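Local coordinates for ferripyochelin binding protein (Salmonella enterica subsp. enterica serovar Typhimurium, PDB 3R3R), which binds zinc and, as a left-handed beta-helix protein of the gamma-class carbonic anhydrase family, may be an enzyme related to carbonic anhydrase, at residues R60-D65 against D89-H94; R106-M111 against D124-A129. One frame throughout, in Å; residues are numbered along the deposited sequence. Where two conformers were deposited one is given.

Interaction 1 of 2, residues R60-D65 against D89-H94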
# COMPACT_ATOMS: atom_id res chain seq x y z
N ARG A 60 8.99 4.89 3.83
CA ARG A 60 9.39 5.22 2.46
C ARG A 60 8.54 4.51 1.42
O ARG A 60 9.00 4.26 0.30
CB ARG A 60 10.90 4.94 2.23
CG ARG A 60 11.83 5.69 3.20
CD ARG A 60 13.29 5.26 3.06
NE ARG A 60 13.43 3.82 3.20
CZ ARG A 60 13.47 3.16 4.36
NH1 ARG A 60 13.45 3.80 5.53
NH2 ARG A 60 13.54 1.84 4.34
N THR A 61 7.31 4.21 1.78
CA THR A 61 6.36 3.57 0.86
C THR A 61 5.38 4.60 0.31
O THR A 61 4.90 5.47 1.05
CB THR A 61 5.65 2.42 1.59
OG1 THR A 61 6.59 1.34 1.67
CG2 THR A 61 4.34 1.98 0.89
N ASN A 62 5.13 4.51 -1.00
CA ASN A 62 4.16 5.38 -1.65
C ASN A 62 2.90 4.60 -1.99
O ASN A 62 2.94 3.46 -2.45
CB ASN A 62 4.76 6.07 -2.89
CG ASN A 62 5.35 5.10 -3.90
OD1 ASN A 62 6.54 4.69 -3.82
ND2 ASN A 62 4.54 4.73 -4.87
N ILE A 63 1.77 5.25 -1.71
CA ILE A 63 0.47 4.75 -2.10
C ILE A 63 -0.10 5.74 -3.11
O ILE A 63 -0.51 6.85 -2.75
CB ILE A 63 -0.50 4.62 -0.89
CG1 ILE A 63 0.12 3.82 0.28
CG2 ILE A 63 -1.82 4.00 -1.35
CD1 ILE A 63 0.51 2.40 -0.08
N GLN A 64 -0.11 5.34 -4.37
CA GLN A 64 -0.39 6.27 -5.45
C GLN A 64 -1.87 6.53 -5.70
O GLN A 64 -2.77 5.84 -5.18
CB GLN A 64 0.33 5.84 -6.73
CG GLN A 64 1.83 5.91 -6.61
CD GLN A 64 2.51 5.35 -7.85
OE1 GLN A 64 1.89 5.27 -8.93
NE2 GLN A 64 3.77 4.99 -7.73
N ASP A 65 -2.09 7.56 -6.51
CA ASP A 65 -3.38 8.21 -6.68
C ASP A 65 -4.46 7.21 -7.04
O ASP A 65 -4.28 6.35 -7.91
CB ASP A 65 -3.32 9.22 -7.84
CG ASP A 65 -1.94 9.89 -8.02
OD1 ASP A 65 -1.86 11.15 -7.98
OD2 ASP A 65 -0.94 9.16 -8.25
N ASP A 89 9.85 0.81 1.42
CA ASP A 89 10.30 1.05 0.04
C ASP A 89 9.40 0.36 -0.98
O ASP A 89 9.87 -0.15 -2.00
CB ASP A 89 11.76 0.61 -0.14
CG ASP A 89 12.71 1.36 0.77
OD1 ASP A 89 12.76 2.61 0.69
OD2 ASP A 89 13.35 0.72 1.62
N VAL A 90 8.10 0.33 -0.68
CA VAL A 90 7.11 -0.26 -1.57
C VAL A 90 6.51 0.82 -2.45
O VAL A 90 6.24 1.93 -1.98
CB VAL A 90 6.01 -1.00 -0.77
CG1 VAL A 90 4.86 -1.44 -1.66
CG2 VAL A 90 6.61 -2.21 -0.05
N THR A 91 6.29 0.48 -3.72
CA THR A 91 5.58 1.34 -4.66
C THR A 91 4.24 0.72 -4.98
O THR A 91 4.17 -0.30 -5.67
CB THR A 91 6.44 1.52 -5.94
OG1 THR A 91 7.67 2.16 -5.59
CG2 THR A 91 5.72 2.38 -6.98
N VAL A 92 3.18 1.28 -4.40
CA VAL A 92 1.82 0.88 -4.74
C VAL A 92 1.32 1.80 -5.85
O VAL A 92 1.09 2.99 -5.62
CB VAL A 92 0.90 0.88 -3.50
CG1 VAL A 92 -0.55 0.57 -3.90
CG2 VAL A 92 1.43 -0.12 -2.46
N GLY A 93 1.18 1.24 -7.05
CA GLY A 93 0.86 2.03 -8.22
C GLY A 93 -0.50 2.69 -8.20
O GLY A 93 -1.36 2.40 -7.35
N HIS A 94 -0.73 3.54 -9.18
CA HIS A 94 -1.99 4.27 -9.25
C HIS A 94 -3.15 3.29 -9.31
O HIS A 94 -3.07 2.25 -9.98
CB HIS A 94 -2.06 5.12 -10.52
CG HIS A 94 -0.84 5.96 -10.80
ND1 HIS A 94 -0.60 7.16 -10.16
CD2 HIS A 94 0.17 5.81 -11.70
CE1 HIS A 94 0.53 7.68 -10.62
NE2 HIS A 94 1.01 6.88 -11.56

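Interaction 2 of 2, residues R106-M111 against D124-A129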
# COMPACT_ATOMS: atom_id res chain seq x y z
N ARG A 106 10.36 -3.44 -0.82
CA ARG A 106 10.85 -3.28 -2.21
C ARG A 106 9.99 -4.11 -3.17
O ARG A 106 10.47 -4.99 -3.89
CB ARG A 106 12.35 -3.65 -2.32
CG ARG A 106 13.24 -2.82 -1.39
CD ARG A 106 14.69 -3.28 -1.47
NE ARG A 106 14.79 -4.72 -1.22
CZ ARG A 106 14.77 -5.28 -0.01
NH1 ARG A 106 14.72 -4.53 1.08
NH2 ARG A 106 14.82 -6.60 0.09
N VAL A 107 8.70 -3.83 -3.15
CA VAL A 107 7.75 -4.44 -4.08
C VAL A 107 7.13 -3.32 -4.89
O VAL A 107 6.80 -2.26 -4.34
CB VAL A 107 6.65 -5.20 -3.31
CG1 VAL A 107 5.51 -5.66 -4.23
CG2 VAL A 107 7.27 -6.38 -2.57
N LEU A 108 6.99 -3.54 -6.19
CA LEU A 108 6.26 -2.61 -7.05
C LEU A 108 4.97 -3.32 -7.47
O LEU A 108 5.00 -4.32 -8.15
CB LEU A 108 7.12 -2.23 -8.25
CG LEU A 108 6.45 -1.43 -9.37
CD1 LEU A 108 5.94 -0.18 -8.83
CD2 LEU A 108 7.43 -1.17 -10.49
N VAL A 109 3.85 -2.71 -7.11
CA VAL A 109 2.54 -3.22 -7.50
C VAL A 109 2.04 -2.37 -8.67
O VAL A 109 1.72 -1.19 -8.50
CB VAL A 109 1.52 -3.18 -6.36
CG1 VAL A 109 0.20 -3.85 -6.79
CG2 VAL A 109 2.07 -3.88 -5.09
N GLY A 110 2.02 -2.95 -9.87
CA GLY A 110 1.69 -2.18 -11.05
C GLY A 110 0.30 -1.56 -11.00
O GLY A 110 -0.64 -2.15 -10.46
N MET A 111 0.18 -0.38 -11.60
CA MET A 111 -1.05 0.38 -11.57
C MET A 111 -2.25 -0.46 -12.02
O MET A 111 -2.14 -1.29 -12.93
CB MET A 111 -0.90 1.65 -12.44
CG MET A 111 -0.75 1.39 -13.92
SD MET A 111 -0.26 2.91 -14.79
CE MET A 111 1.52 2.77 -14.71
N ASP A 124 11.20 -7.79 -2.99
CA ASP A 124 11.86 -7.72 -4.30
C ASP A 124 11.01 -8.40 -5.38
O ASP A 124 11.47 -9.31 -6.09
CB ASP A 124 13.26 -8.34 -4.25
CG ASP A 124 14.18 -7.59 -3.30
OD1 ASP A 124 14.30 -6.36 -3.45
OD2 ASP A 124 14.75 -8.22 -2.39
N VAL A 125 9.77 -7.95 -5.51
CA VAL A 125 8.84 -8.51 -6.48
C VAL A 125 8.25 -7.38 -7.30
O VAL A 125 8.00 -6.28 -6.78
CB VAL A 125 7.69 -9.28 -5.77
CG1 VAL A 125 6.53 -9.61 -6.72
CG2 VAL A 125 8.24 -10.56 -5.15
N MET A 126 8.04 -7.65 -8.60
CA MET A 126 7.30 -6.71 -9.43
C MET A 126 6.05 -7.37 -9.95
O MET A 126 6.08 -8.52 -10.41
CB MET A 126 8.13 -6.27 -10.63
CG MET A 126 7.49 -5.22 -11.52
SD MET A 126 8.68 -4.77 -12.82
CE MET A 126 10.21 -4.86 -11.90
N ILE A 127 4.94 -6.64 -9.89
CA ILE A 127 3.66 -7.10 -10.42
C ILE A 127 3.29 -6.16 -11.57
O ILE A 127 3.29 -4.97 -11.39
CB ILE A 127 2.59 -7.07 -9.33
CG1 ILE A 127 3.00 -8.02 -8.18
CG2 ILE A 127 1.19 -7.40 -9.89
CD1 ILE A 127 2.26 -7.82 -6.92
N GLY A 128 2.99 -6.73 -12.73
CA GLY A 128 2.64 -5.92 -13.89
C GLY A 128 1.32 -5.17 -13.69
O GLY A 128 0.46 -5.59 -12.93
N ALA A 129 1.14 -4.09 -14.44
CA ALA A 129 -0.11 -3.34 -14.42
C ALA A 129 -1.30 -4.24 -14.72
O ALA A 129 -1.21 -5.17 -15.53
CB ALA A 129 -0.04 -2.22 -15.44

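Interaction 1 of 2, residues R60-D65 against D89-H94
Arg60 and Asp89 both start with CG anti to the carbonyl carbon (chi1 -57° in Arg60), and a bend at chi3 of the arginine then turns its guanidinium onto the carboxylate of the neighbouring coil. The grip is side-on and twofold: Arg60 NE reaches Asp89 OD1 at 2.9 Å, while NH2 bonds OD2. Both oxygens are met on their syn sides and lie near the guanidinium plane, although the two flat groups are turned 42° against each other. Glu88 adds a second carboxylate to Arg60 NH2. Next along, Thr61 OG1 sits beside the backbone and accepts the N-H of Val90 at 3.0 Å; the same hydroxyl is bonded to the carbonyl of Gly87, which fixes its rotation. From there the parallel ladder takes over: Asn62 N bonds Val90 O, Val92 N bonds Asn62 O and Gln64 N bonds Val92 O. Two successive coils of the left-handed beta-helix stack in register here, and on the interior side Ile63 CD1 lies alongside Val92 CG2, 3.6 Å away. On the other face, Asn62 and Thr91 turn toward helix 158-182, where the hydroxyls of Thr91 and Ser167 are hydrogen-bonded and Tyr171 packs on Asn62. At the far end Asp65 OD2 accepts a hydrogen bond from His94 ND1 at 2.8 Å, in the plane of the imidazole but from above that of the carboxylate, and the bond is bent to 132° at the hydrogen. Gln64 OE1 stands 3.1 Å above the same ring, over its centre. Charged or polar pairs thus close the ladder at both ends around a greasy interior, and Asp65 at the ring edge and Gln64 OE1 over its face together set the orientation of the imidazole.

Interaction 2 of 2, residues R106-M111 against D124-A129
Asp124 is held through both carboxylate oxygens by Arg106, whose NE donates to OD1 at 2.8 Å and whose NH2 donates to OD2 at 3.0 Å. The second bond is almost straight, 173° at the hydrogen. Seen from the arginine, both acceptors lie close to the guanidinium plane; seen from the carboxylate, the donors come in on the syn sides but tilted from its plane. In Arg106 CG is anti to the carbonyl carbon, and the bend at chi3 (-54°) presents the NE/NH2 edge of the guanidinium to the carboxylate. Arg161 of helix 158-182 makes a long, weak ion pair with Asp124 OD2.

Beyond this pair the strands run parallel, 4° apart in direction. The ladder opens softly, with a weak bond from Val125 N to Arg106 O, then tightens as Leu108 N bonds Val125 O and Ile127 N bonds Leu108 O. Gly110 N closes it on Ile127 O at 2.8 Å, bent at the hydrogen, where the chain leaves the strand. At Gly110 the CA atoms draw in to 4.0 Å from Ala129 CA, too near for a side chain pointing across.

Side chains alternate between two faces. Val107, Val109, Val125 and Ile127 point inward, with Val109 CG2 and Ile127 CD1 in loose contact at 4.3 Å and Ile121 packed on Val107 and Ile127. In the conformers given, Leu108 and Met126 lie side by side on the outer face and meet Leu164 of helix 158-182. Equivalent residues stacked on successive turns, with branched aliphatic side chains inside, are the signature of the left-handed beta-helix built from hexapeptide repeats.

How the interactions relate
Both contacts lie in one face of the beta-helix, their centres about 10 Å apart, and follow in series along the chain: interaction 1 is complete before interaction 2 begins. Strands 62-63, 91-92, 107-109 and 125-127 are consecutive parallel members of the same sheet. Strands 91-92 and 107-109 are the neighbours that join the two contacts, probably through backbone hydrogen bonds from Thr91 N to Val107 O and from Val109 N to Thr91 O. The two contacts thus continue one sheet, with helix 158-182 along its outer face, while the zinc ligands His70 and His99 belong to another sheet of the beta-helix, about 11 Å by side chain from Ile63 and Val92 respectively.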